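Local coordinates for D-threo-3-hydroxyaspartate dehydratase (Delftia, PDB 3WQC), which catalyses the pyridoxal-phosphate-dependent deamination of D-threo-3-hydroxyaspartate to oxaloacetate and ammonia, and also dehydrates L-threo- and L-erythro-3-hydroxyaspartate and D-serine, at residues B[146-151]-B[181-186]; B[139-145]-B[175-181]; B[34-38]-B[228-232]; B[203-207]-B[236-240]. All blocks are in the same frame, centred on the assembly; numbering follows the deposited sequence. Where two conformers were deposited one is given.

Contact 1 of 4, residues B[146-151]-B[181-186]. With PLP (pyridoxal-5'-phosphate), chain J.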
loop_
_atom_site.group_PDB
_atom_site.type_symbol
_atom_site.label_atom_id
_atom_site.label_comp_id
_atom_site.label_asym_id
_atom_site.label_seq_id
_atom_site.Cartn_x
_atom_site.Cartn_y
_atom_site.Cartn_z
ATOM N N ASP B 146 15.945 6.033 22.535
ATOM C CA ASP B 146 15.977 4.637 22.053
ATOM C C ASP B 146 16.035 3.779 23.327
ATOM O O ASP B 146 17.041 3.805 24.085
ATOM C CB ASP B 146 17.254 4.407 21.236
ATOM C CG ASP B 146 17.406 2.980 20.783
ATOM O OD1 ASP B 146 16.507 2.173 21.097
ATOM O OD2 ASP B 146 18.448 2.660 20.144
ATOM N N THR B 147 14.934 3.107 23.670
ATOM C CA THR B 147 14.866 2.277 24.870
ATOM C C THR B 147 14.953 0.799 24.537
ATOM O O THR B 147 15.162 -0.006 25.457
ATOM C CB THR B 147 13.580 2.540 25.699
ATOM O OG1 THR B 147 12.406 2.355 24.854
ATOM C CG2 THR B 147 13.574 3.943 26.267
ATOM N N ASP B 148 14.824 0.398 23.254
ATOM C CA ASP B 148 14.843 -1.029 22.907
ATOM C C ASP B 148 15.588 -1.443 21.622
ATOM O O ASP B 148 15.487 -2.621 21.199
ATOM C CB ASP B 148 13.393 -1.544 22.889
ATOM C CG ASP B 148 12.651 -1.004 21.643
ATOM O OD1 ASP B 148 13.148 0.014 21.051
ATOM O OD2 ASP B 148 11.573 -1.576 21.300
ATOM N N GLY B 149 16.328 -0.505 20.981
ATOM C CA GLY B 149 17.084 -0.770 19.792
ATOM C C GLY B 149 16.279 -0.812 18.512
ATOM O O GLY B 149 16.767 -1.247 17.485
ATOM N N HIS B 150 15.007 -0.410 18.591
ATOM C CA HIS B 150 14.101 -0.559 17.474
ATOM C C HIS B 150 14.447 0.336 16.286
ATOM O O HIS B 150 14.410 -0.178 15.106
ATOM C CB HIS B 150 12.636 -0.245 17.954
ATOM C CG HIS B 150 11.616 -0.349 16.890
ATOM N ND1 HIS B 150 11.302 -1.562 16.264
ATOM C CD2 HIS B 150 10.700 0.621 16.397
ATOM C CE1 HIS B 150 10.291 -1.310 15.339
ATOM N NE2 HIS B 150 9.923 -0.005 15.436
ATOM N N ARG B 151 14.684 1.647 16.517
ATOM C CA ARG B 151 14.640 2.583 15.379
ATOM C C ARG B 151 15.404 3.888 15.832
ATOM O O ARG B 151 16.569 3.797 16.026
ATOM C CB ARG B 151 13.154 2.941 15.029
ATOM C CG ARG B 151 12.954 3.640 13.666
ATOM C CD ARG B 151 11.449 3.596 13.438
ATOM N NE ARG B 151 10.671 4.428 14.342
ATOM C CZ ARG B 151 9.303 4.350 14.483
ATOM N NH1 ARG B 151 8.618 3.356 13.869
ATOM N NH2 ARG B 151 8.645 5.279 15.194
ATOM N N THR B 181 9.600 7.906 23.732
ATOM C CA THR B 181 10.197 6.696 23.225
ATOM C C THR B 181 9.062 5.853 22.639
ATOM O O THR B 181 7.892 6.005 23.102
ATOM C CB THR B 181 10.964 5.878 24.324
ATOM O OG1 THR B 181 11.715 4.862 23.621
ATOM C CG2 THR B 181 10.034 5.262 25.316
ATOM N N HIS B 182 9.395 4.986 21.665
ATOM C CA HIS B 182 8.445 4.032 21.138
ATOM C C HIS B 182 9.070 2.708 21.138
ATOM O O HIS B 182 10.072 2.455 20.361
ATOM C CB HIS B 182 8.145 4.472 19.686
ATOM C CG HIS B 182 7.346 3.493 18.868
ATOM N ND1 HIS B 182 6.039 3.053 19.184
ATOM C CD2 HIS B 182 7.699 2.834 17.667
ATOM C CE1 HIS B 182 5.626 2.207 18.144
ATOM N NE2 HIS B 182 6.609 2.051 17.293
ATOM N N ALA B 183 8.550 1.759 21.962
ATOM C CA ALA B 183 9.235 0.459 22.046
ATOM C C ALA B 183 8.688 -0.486 20.970
ATOM O O ALA B 183 7.940 -1.438 21.267
ATOM C CB ALA B 183 9.163 -0.130 23.453
ATOM N N GLY B 184 8.961 -0.199 19.691
ATOM C CA GLY B 184 8.398 -0.950 18.534
ATOM C C GLY B 184 8.855 -2.391 18.456
ATOM O O GLY B 184 8.258 -3.182 17.708
ATOM N N SER B 185 9.871 -2.772 19.239
ATOM C CA SER B 185 10.308 -4.165 19.275
ATOM C C SER B 185 9.235 -4.981 19.982
ATOM O O SER B 185 9.320 -6.227 19.880
ATOM C CB SER B 185 11.630 -4.369 20.031
ATOM O OG SER B 185 11.471 -4.114 21.442
ATOM N N SER B 186 8.202 -4.377 20.589
ATOM C CA SER B 186 7.092 -5.144 21.194
ATOM C C SER B 186 6.379 -6.026 20.121
ATOM O O SER B 186 5.743 -7.057 20.486
ATOM C CB SER B 186 6.100 -4.206 21.877
ATOM O OG SER B 186 5.399 -3.427 20.874
HETATM N N1 PLP J . 4.615 6.256 18.717
HETATM C C2 PLP J . 5.318 6.349 17.570
HETATM C C2A PLP J . 6.548 7.224 17.487
HETATM C C3 PLP J . 4.865 5.611 16.416
HETATM O O3 PLP J . 5.542 5.724 15.284
HETATM C C4 PLP J . 3.693 4.786 16.559
HETATM C C4A PLP J . 3.216 4.084 15.413
HETATM C C5 PLP J . 3.015 4.752 17.813
HETATM C C6 PLP J . 3.561 5.455 18.896
HETATM C C5A PLP J . 1.787 3.899 18.014
HETATM O O4P PLP J . 2.186 2.453 17.948
HETATM P P PLP J . 1.011 1.387 17.734
HETATM O O1P PLP J . -0.009 1.786 18.734
HETATM O O2P PLP J . 1.669 0.094 18.067
HETATM O O3P PLP J . 0.474 1.510 16.367
HETATM O O HOH W 1 13.047 2.704 21.440
HETATM O O HOH W 2 7.008 0.569 14.996
#
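In PLP-dependent TIM barrels of the alanine racemase type, the loops at the C-terminal ends of the strands build the cofactor pocket, and 146-151 and 181-186 are two such loops. Asp148, with chi1 in p, turns toward 181-186, where its OD2 accepts from both Ser185 N (2.9 Å) and Ser185 OG (2.5 Å), the serine rotamer also being p. The other oxygen, Asp148 OD1, closes an Asx turn by accepting from His150 N (3.1 Å). His150, in t, lies flat over Gly184, whose CA stands 3.5 Å from the ring centroid in a CH-pi contact; a CB there would strike the imidazole. His182, also t, puts one ring face to the pyridine of PLP and hydrogen-bonds through ND1 to Gly226 O. The long Arg151 chain kinks at chi3 (p), bringing one face of its guanidinium against His182 CD2 (Arg151 NH2 to His182 CD2 3.6 Å); it also binds Asn328 of the second subunit, while Arg151 NH2 donates to PLP O3 at 3.1 Å.

Contact 2 of 4, residues B[139-145]-B[175-181]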
loop_
_atom_site.group_PDB
_atom_site.type_symbol
_atom_site.label_atom_id
_atom_site.label_comp_id
_atom_site.label_asym_id
_atom_site.label_seq_id
_atom_site.Cartn_x
_atom_site.Cartn_y
_atom_site.Cartn_z
ATOM N N PHE B 139 10.310 27.172 19.038
ATOM C CA PHE B 139 9.714 25.839 18.789
ATOM C C PHE B 139 9.718 24.980 20.025
ATOM O O PHE B 139 10.741 25.044 20.808
ATOM C CB PHE B 139 10.551 25.066 17.736
ATOM C CG PHE B 139 10.393 25.647 16.329
ATOM C CD1 PHE B 139 9.261 25.251 15.557
ATOM C CD2 PHE B 139 11.343 26.521 15.746
ATOM C CE1 PHE B 139 9.120 25.731 14.219
ATOM C CE2 PHE B 139 11.184 27.015 14.477
ATOM C CZ PHE B 139 10.083 26.624 13.694
ATOM N N GLU B 140 8.698 24.105 20.188
ATOM C CA GLU B 140 8.736 23.125 21.268
ATOM C C GLU B 140 9.306 21.849 20.663
ATOM O O GLU B 140 8.774 21.335 19.619
ATOM C CB GLU B 140 7.336 22.873 21.818
ATOM C CG GLU B 140 7.432 21.847 22.956
ATOM C CD GLU B 140 6.150 21.704 23.737
ATOM O OE1 GLU B 140 6.073 20.674 24.505
ATOM O OE2 GLU B 140 5.241 22.607 23.710
ATOM N N VAL B 141 10.323 21.272 21.288
ATOM C CA VAL B 141 11.032 20.134 20.752
ATOM C C VAL B 141 11.197 19.137 21.886
ATOM O O VAL B 141 11.556 19.504 23.020
ATOM C CB VAL B 141 12.416 20.519 20.186
ATOM C CG1 VAL B 141 13.106 19.316 19.535
ATOM C CG2 VAL B 141 12.299 21.677 19.191
ATOM N N TRP B 142 10.884 17.862 21.574
ATOM C CA TRP B 142 11.130 16.762 22.513
ATOM C C TRP B 142 12.275 15.958 22.005
ATOM O O TRP B 142 12.533 15.892 20.785
ATOM C CB TRP B 142 9.913 15.857 22.651
ATOM C CG TRP B 142 8.690 16.577 23.182
ATOM C CD1 TRP B 142 8.453 17.932 23.453
ATOM C CD2 TRP B 142 7.423 15.899 23.443
ATOM N NE1 TRP B 142 7.146 18.125 23.842
ATOM C CE2 TRP B 142 6.472 16.914 23.848
ATOM C CE3 TRP B 142 6.995 14.560 23.318
ATOM C CZ2 TRP B 142 5.116 16.592 24.146
ATOM C CZ3 TRP B 142 5.647 14.231 23.600
ATOM C CH2 TRP B 142 4.728 15.247 24.012
ATOM N N ILE B 143 12.970 15.253 22.914
ATOM C CA ILE B 143 14.143 14.440 22.502
ATOM C C ILE B 143 13.678 12.992 22.430
ATOM O O ILE B 143 13.113 12.440 23.425
ATOM C CB ILE B 143 15.330 14.606 23.464
ATOM C CG1 ILE B 143 15.724 16.127 23.507
ATOM C CG2 ILE B 143 16.464 13.654 23.017
ATOM C CD1 ILE B 143 16.790 16.417 24.585
ATOM N N GLU B 144 13.886 12.358 21.296
ATOM C CA GLU B 144 13.518 10.936 21.156
ATOM C C GLU B 144 14.565 9.997 21.788
ATOM O O GLU B 144 15.775 10.217 21.555
ATOM C CB GLU B 144 13.308 10.582 19.662
ATOM C CG GLU B 144 12.724 9.144 19.483
ATOM C CD GLU B 144 12.240 8.823 18.102
ATOM O OE1 GLU B 144 11.489 7.808 18.025
ATOM O OE2 GLU B 144 12.638 9.521 17.133
ATOM N N ILE B 145 14.111 9.001 22.562
ATOM C CA ILE B 145 14.970 8.116 23.333
ATOM C C ILE B 145 14.830 6.722 22.698
ATOM O O ILE B 145 13.718 6.258 22.400
ATOM C CB ILE B 145 14.522 8.092 24.799
ATOM C CG1 ILE B 145 14.480 9.527 25.371
ATOM C CG2 ILE B 145 15.485 7.171 25.603
ATOM C CD1 ILE B 145 15.785 10.315 25.250
ATOM N N ARG B 175 11.954 25.592 23.285
ATOM C CA ARG B 175 11.305 25.049 24.474
ATOM C C ARG B 175 11.592 23.560 24.471
ATOM O O ARG B 175 11.007 22.810 23.635
ATOM C CB ARG B 175 9.773 25.288 24.412
ATOM C CG ARG B 175 8.979 24.574 25.531
ATOM C CD ARG B 175 7.453 24.905 25.497
ATOM N NE ARG B 175 7.242 26.301 25.778
ATOM C CZ ARG B 175 6.114 26.786 26.248
ATOM N NH1 ARG B 175 6.023 28.066 26.530
ATOM N NH2 ARG B 175 5.071 25.986 26.401
ATOM N N LEU B 176 12.458 23.072 25.351
ATOM C CA LEU B 176 12.726 21.641 25.469
ATOM C C LEU B 176 11.548 21.085 26.285
ATOM O O LEU B 176 11.376 21.326 27.508
ATOM C CB LEU B 176 14.042 21.451 26.228
ATOM C CG LEU B 176 14.392 20.024 26.534
ATOM C CD1 LEU B 176 14.379 19.048 25.472
ATOM C CD2 LEU B 176 15.729 19.858 27.314
ATOM N N GLY B 177 10.631 20.391 25.618
ATOM C CA GLY B 177 9.335 20.123 26.185
ATOM C C GLY B 177 9.197 18.749 26.795
ATOM O O GLY B 177 8.193 18.456 27.496
ATOM N N GLY B 178 10.154 17.831 26.543
ATOM C CA GLY B 178 9.941 16.480 27.023
ATOM C C GLY B 178 10.856 15.507 26.321
ATOM O O GLY B 178 11.694 15.866 25.485
ATOM N N VAL B 179 10.644 14.213 26.667
ATOM C CA VAL B 179 11.290 13.082 26.004
ATOM C C VAL B 179 10.205 12.109 25.584
ATOM O O VAL B 179 9.119 12.027 26.209
ATOM C CB VAL B 179 12.298 12.312 26.914
ATOM C CG1 VAL B 179 13.549 13.189 27.069
ATOM C CG2 VAL B 179 11.717 11.986 28.319
ATOM N N LEU B 180 10.463 11.324 24.521
ATOM C CA LEU B 180 9.503 10.315 24.138
ATOM C C LEU B 180 10.267 9.070 23.679
ATOM O O LEU B 180 11.422 9.189 23.184
ATOM C CB LEU B 180 8.534 10.772 23.005
ATOM C CG LEU B 180 9.123 10.872 21.584
ATOM C CD1 LEU B 180 7.960 10.911 20.550
ATOM C CD2 LEU B 180 10.036 12.111 21.372
ATOM N N THR B 181 9.600 7.906 23.732
ATOM C CA THR B 181 10.197 6.696 23.225
ATOM C C THR B 181 9.062 5.853 22.639
ATOM O O THR B 181 7.892 6.005 23.102
ATOM C CB THR B 181 10.964 5.878 24.324
ATOM O OG1 THR B 181 11.715 4.862 23.621
ATOM C CG2 THR B 181 10.034 5.262 25.316
HETATM O O HOH W 3 6.162 20.337 27.280
#
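Neighbouring strands of a TIM barrel run parallel with a steady twist, and strands 140-145 and 175-180 illustrate it: their axes approach to 4.5 Å at 22°. Backbone hydrogen bonds stitch the edges, from Arg175 N to Phe139 O (2.8 Å) through to Ile145 N to Leu180 O (2.8 Å), and Thr181 OG1 adds a bond to Ile145 O (2.7 Å). The register slips by one residue around Gly177, since Val141 lies beside Leu176 but Ile143 beside Val179. The two glycines leave a hollow, and the indole of Trp142 fills it: Gly178 CA sits 4.2 Å from the centroid of the five-membered ring, over its face, and a CB on Gly177 would collide with both the indole and Glu140. Trp142 NE1 is held by Glu140 OE1 at 2.8 Å, while a water joins that carboxylate to Gly177 O. At the base of the indole, Leu180 CD2 packs 4.0 Å from Trp142 CB. On the opposite face, which carries Ile143, Leu176 and Val179, the Ile143 CD1 tip meets Leu176 CD1 at 3.7 Å; Ile145 CG1 packs 3.9 Å from Val179 CB. Helix 192-215 meets these last two side chains, Ala209 touching Ile145 and Leu213 touching Val179, whereas Trp142 and Leu180 reach residues of the flanking strands 114-119 and 222-225.

Contact 3 of 4, residues B[34-38]-B[228-232]. With PLP (pyridoxal-5'-phosphate), chain J.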
loop_
_atom_site.group_PDB
_atom_site.type_symbol
_atom_site.label_atom_id
_atom_site.label_comp_id
_atom_site.label_asym_id
_atom_site.label_seq_id
_atom_site.Cartn_x
_atom_site.Cartn_y
_atom_site.Cartn_z
ATOM N N ILE B 34 -11.746 1.803 21.676
ATOM C CA ILE B 34 -11.494 3.184 22.132
ATOM C C ILE B 34 -11.647 3.195 23.655
ATOM O O ILE B 34 -10.799 3.733 24.401
ATOM C CB ILE B 34 -12.398 4.223 21.398
ATOM C CG1 ILE B 34 -11.859 4.341 19.977
ATOM C CG2 ILE B 34 -12.490 5.538 22.150
ATOM C CD1 ILE B 34 -12.703 5.232 19.081
ATOM N N ALA B 35 -12.754 2.645 24.130
ATOM C CA ALA B 35 -13.059 2.667 25.608
ATOM C C ALA B 35 -12.036 1.878 26.354
ATOM O O ALA B 35 -11.588 2.285 27.450
ATOM C CB ALA B 35 -14.398 2.043 25.847
ATOM N N ARG B 36 -11.655 0.704 25.825
ATOM C CA ARG B 36 -10.718 -0.152 26.540
ATOM C C ARG B 36 -9.369 0.602 26.795
ATOM O O ARG B 36 -8.782 0.553 27.905
ATOM C CB ARG B 36 -10.440 -1.480 25.823
ATOM C CG ARG B 36 -9.292 -2.355 26.430
ATOM C CD ARG B 36 -9.068 -3.585 25.602
ATOM N NE ARG B 36 -7.942 -4.369 26.093
ATOM C CZ ARG B 36 -7.193 -5.220 25.357
ATOM N NH1 ARG B 36 -7.534 -5.490 24.102
ATOM N NH2 ARG B 36 -6.138 -5.860 25.888
ATOM N N MET B 37 -8.848 1.229 25.756
ATOM C CA MET B 37 -7.566 1.917 25.904
ATOM C C MET B 37 -7.705 3.093 26.809
ATOM O O MET B 37 -6.821 3.273 27.684
ATOM C CB MET B 37 -7.038 2.344 24.499
ATOM C CG MET B 37 -5.630 2.988 24.549
ATOM S SD MET B 37 -4.309 1.856 25.104
ATOM C CE MET B 37 -4.078 0.791 23.636
ATOM N N GLN B 38 -8.715 3.937 26.626
ATOM C CA GLN B 38 -8.847 5.143 27.437
ATOM C C GLN B 38 -9.013 4.715 28.897
ATOM O O GLN B 38 -8.434 5.347 29.815
ATOM C CB GLN B 38 -10.031 6.030 27.036
ATOM C CG GLN B 38 -10.079 7.391 27.762
ATOM C CD GLN B 38 -8.844 8.262 27.472
ATOM O OE1 GLN B 38 -8.565 8.589 26.319
ATOM N NE2 GLN B 38 -8.089 8.693 28.536
ATOM N N THR B 228 1.037 0.009 20.972
ATOM C CA THR B 228 -0.219 -0.574 21.449
ATOM C C THR B 228 0.111 -1.752 22.402
ATOM O O THR B 228 -0.509 -1.855 23.455
ATOM C CB THR B 228 -1.139 -0.955 20.238
ATOM O OG1 THR B 228 -1.799 0.249 19.867
ATOM C CG2 THR B 228 -2.218 -1.979 20.718
ATOM N N PRO B 229 1.018 -2.679 22.006
ATOM C CA PRO B 229 1.212 -3.841 22.945
ATOM C C PRO B 229 1.717 -3.394 24.342
ATOM O O PRO B 229 1.293 -3.967 25.352
ATOM C CB PRO B 229 2.235 -4.694 22.213
ATOM C CG PRO B 229 2.020 -4.323 20.701
ATOM C CD PRO B 229 1.734 -2.853 20.723
ATOM N N THR B 230 2.691 -2.463 24.389
ATOM C CA THR B 230 3.225 -2.063 25.724
ATOM C C THR B 230 2.227 -1.186 26.440
ATOM O O THR B 230 2.175 -1.219 27.671
ATOM C CB THR B 230 4.577 -1.338 25.655
ATOM O OG1 THR B 230 4.509 -0.251 24.696
ATOM C CG2 THR B 230 5.650 -2.337 25.199
ATOM N N ALA B 231 1.402 -0.408 25.721
ATOM C CA ALA B 231 0.330 0.361 26.433
ATOM C C ALA B 231 -0.600 -0.570 27.211
ATOM O O ALA B 231 -1.044 -0.272 28.332
ATOM C CB ALA B 231 -0.493 1.246 25.509
ATOM N N LEU B 232 -0.946 -1.685 26.553
ATOM C CA LEU B 232 -1.883 -2.657 27.129
ATOM C C LEU B 232 -1.272 -3.584 28.173
ATOM O O LEU B 232 -1.986 -4.184 28.996
ATOM C CB LEU B 232 -2.548 -3.462 26.026
ATOM C CG LEU B 232 -3.491 -2.576 25.146
ATOM C CD1 LEU B 232 -3.947 -3.371 23.883
ATOM C CD2 LEU B 232 -4.683 -1.981 25.915
HETATM N N1 PLP J . 4.615 6.256 18.717
HETATM C C2 PLP J . 5.318 6.349 17.570
HETATM C C2A PLP J . 6.548 7.224 17.487
HETATM C C3 PLP J . 4.865 5.611 16.416
HETATM O O3 PLP J . 5.542 5.724 15.284
HETATM C C4 PLP J . 3.693 4.786 16.559
HETATM C C4A PLP J . 3.216 4.084 15.413
HETATM C C5 PLP J . 3.015 4.752 17.813
HETATM C C6 PLP J . 3.561 5.455 18.896
HETATM C C5A PLP J . 1.787 3.899 18.014
HETATM O O4P PLP J . 2.186 2.453 17.948
HETATM P P PLP J . 1.011 1.387 17.734
HETATM O O1P PLP J . -0.009 1.786 18.734
HETATM O O2P PLP J . 1.669 0.094 18.067
HETATM O O3P PLP J . 0.474 1.510 16.367
#
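Apolar contact dominates where helix 34-38 meets helix 228-232, and almost all of it runs through one flexible side chain. Met37, its chi2 and chi3 both in p, reaches across a gap of 11.5 Å between the helix axes, setting its SD 3.9 Å from Ala231 CB and its CE 3.6 Å from Leu232 CD2. A long side chain can thus join helices whose backbones, inclined at 59°, stay well apart. Around this bridge Leu48 and Tyr248 also touch Met37. In the TIM-barrel domain, 228-232 opens a short helix whose N-terminus forms part of the phosphate-binding site, as in the alanine racemase family. The second kind of contact is polar-to-apolar: one face of the Arg36 guanidinium lies over Leu232, with Arg36 NH2 3.9 Å from Leu232 CD1, while Arg36 NH1 hydrogen-bonds to Val260 O. Two hydrogen bonds of 228-232 go to the cofactor phosphate: Thr228 N donates to PLP O2P at 3.0 Å, and Thr228 OG1 donates to PLP O1P at 2.6 Å.

Contact 4 of 4, residues B[203-207]-B[236-240]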
loop_
_atom_site.group_PDB
_atom_site.type_symbol
_atom_site.label_atom_id
_atom_site.label_comp_id
_atom_site.label_asym_id
_atom_site.label_seq_id
_atom_site.Cartn_x
_atom_site.Cartn_y
_atom_site.Cartn_z
ATOM N N ARG B 203 9.327 2.229 29.935
ATOM C CA ARG B 203 9.024 3.240 30.954
ATOM C C ARG B 203 10.323 3.643 31.609
ATOM O O ARG B 203 10.612 4.847 31.771
ATOM C CB ARG B 203 8.050 2.666 32.050
ATOM C CG ARG B 203 7.607 3.667 33.089
ATOM C CD ARG B 203 7.230 2.964 34.395
ATOM N NE ARG B 203 8.429 2.316 35.048
ATOM C CZ ARG B 203 9.420 3.000 35.679
ATOM N NH1 ARG B 203 9.332 4.314 35.943
ATOM N NH2 ARG B 203 10.451 2.275 36.158
ATOM N N ALA B 204 11.071 2.651 32.093
ATOM C CA ALA B 204 12.316 2.945 32.893
ATOM C C ALA B 204 13.322 3.734 32.077
ATOM O O ALA B 204 13.926 4.706 32.577
ATOM C CB ALA B 204 12.958 1.636 33.394
ATOM N N GLY B 205 13.476 3.399 30.790
ATOM C CA GLY B 205 14.470 4.088 29.970
ATOM C C GLY B 205 14.012 5.518 29.654
ATOM O O GLY B 205 14.854 6.434 29.684
ATOM N N CYS B 206 12.714 5.750 29.367
ATOM C CA CYS B 206 12.303 7.127 29.050
ATOM C C CYS B 206 12.446 7.992 30.303
ATOM O O CYS B 206 12.844 9.141 30.228
ATOM C CB CYS B 206 10.883 7.070 28.482
ATOM S SG CYS B 206 10.614 8.502 27.423
ATOM N N VAL B 207 11.974 7.453 31.462
ATOM C CA VAL B 207 12.070 8.223 32.700
ATOM C C VAL B 207 13.559 8.433 33.062
ATOM O O VAL B 207 13.882 9.565 33.491
ATOM C CB VAL B 207 11.291 7.440 33.800
ATOM C CG1 VAL B 207 11.573 8.102 35.168
ATOM C CG2 VAL B 207 9.765 7.509 33.529
ATOM N N ARG B 236 2.873 -0.716 35.576
ATOM C CA ARG B 236 2.945 0.601 36.239
ATOM C C ARG B 236 3.508 1.616 35.248
ATOM O O ARG B 236 4.249 1.233 34.325
ATOM C CB ARG B 236 3.864 0.556 37.487
ATOM C CG ARG B 236 5.318 0.251 37.099
ATOM C CD ARG B 236 6.284 0.356 38.262
ATOM N NE ARG B 236 7.621 -0.116 37.959
ATOM C CZ ARG B 236 8.656 0.222 38.725
ATOM N NH1 ARG B 236 8.428 1.011 39.744
ATOM N NH2 ARG B 236 9.869 -0.259 38.549
ATOM N N LEU B 237 3.150 2.874 35.423
ATOM C CA LEU B 237 3.653 3.931 34.558
ATOM C C LEU B 237 4.219 5.108 35.326
ATOM O O LEU B 237 4.061 6.267 34.906
ATOM C CB LEU B 237 2.615 4.402 33.485
ATOM C CG LEU B 237 2.330 3.328 32.412
ATOM C CD1 LEU B 237 1.091 3.672 31.519
ATOM C CD2 LEU B 237 3.561 3.014 31.519
ATOM N N ASP B 238 4.796 4.812 36.511
ATOM C CA ASP B 238 5.337 5.895 37.336
ATOM C C ASP B 238 6.312 6.783 36.504
ATOM O O ASP B 238 7.179 6.217 35.763
ATOM C CB ASP B 238 6.052 5.323 38.531
ATOM C CG ASP B 238 5.162 4.487 39.331
ATOM O OD1 ASP B 238 4.960 3.317 38.990
ATOM O OD2 ASP B 238 4.709 5.006 40.388
ATOM N N GLY B 239 6.179 8.115 36.584
ATOM C CA GLY B 239 7.105 8.959 35.882
ATOM C C GLY B 239 6.682 9.299 34.477
ATOM O O GLY B 239 7.221 10.244 33.865
ATOM N N VAL B 240 5.652 8.614 33.972
ATOM C CA VAL B 240 5.200 8.844 32.586
ATOM C C VAL B 240 4.035 9.820 32.574
ATOM O O VAL B 240 3.089 9.679 33.467
ATOM C CB VAL B 240 4.738 7.490 31.940
ATOM C CG1 VAL B 240 4.010 7.669 30.570
ATOM C CG2 VAL B 240 5.947 6.579 31.828
#
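Arg203 lays its aliphatic chain across the loop 236-240, its CG 3.6 Å from Val240 CG2 and its CD 3.7 Å from Leu237 CA. The contact joins helix 192-215 on the outside of the TIM barrel to the connection leading into strand 242-243, where Leu237 to Val240 form a type II beta turn closed by Val240 N to Leu237 O (3.0 Å). Such a turn asks for a residue that tolerates positive phi at its third position. Gly239, with phi 90°, meets that need, and a CB there would also run into Val207. Val207 packs against the same turn, its CG2 lying 3.7 Å from Gly239 C and 4.3 Å from Val240 CG2. Two like charges come close near the surface, Arg203 NH2 standing 3.5 Å from Arg236 NH2 over one face of the Arg236 guanidinium. The approach is explained by a shared counter-ion, for both NH2 groups form salt bridges with Glu200 OE1. Nothing here reaches the cofactor, which lies about 12 Å from the side chain of Val240. The one hydrogen bond between the segments runs from Arg203 NH1 to Asp238 O, at 2.9 Å.

How the contacts relate
All four contacts belong to one TIM-barrel domain, and their chemistry follows their place in it: contacts 1 to 3 are buried, contact 4 only partly. Contact 2 lies in the wall and depends on backbone hydrogen bonding; contact 1 continues from the same two strands into their C-terminal loops, the two sharing Thr181, and there polar side chains and PLP take over. Contact 3 meets the cofactor too, at its phosphate end, but between its segments it is apolar; Ser186 of contact 1 packs on Pro229 and Thr230. Contact 4 carries charged side chains at the surface, away from PLP. Even so, Cys206 of its helix packs against Thr181, tying contact 4 to both contacts 1 and 2.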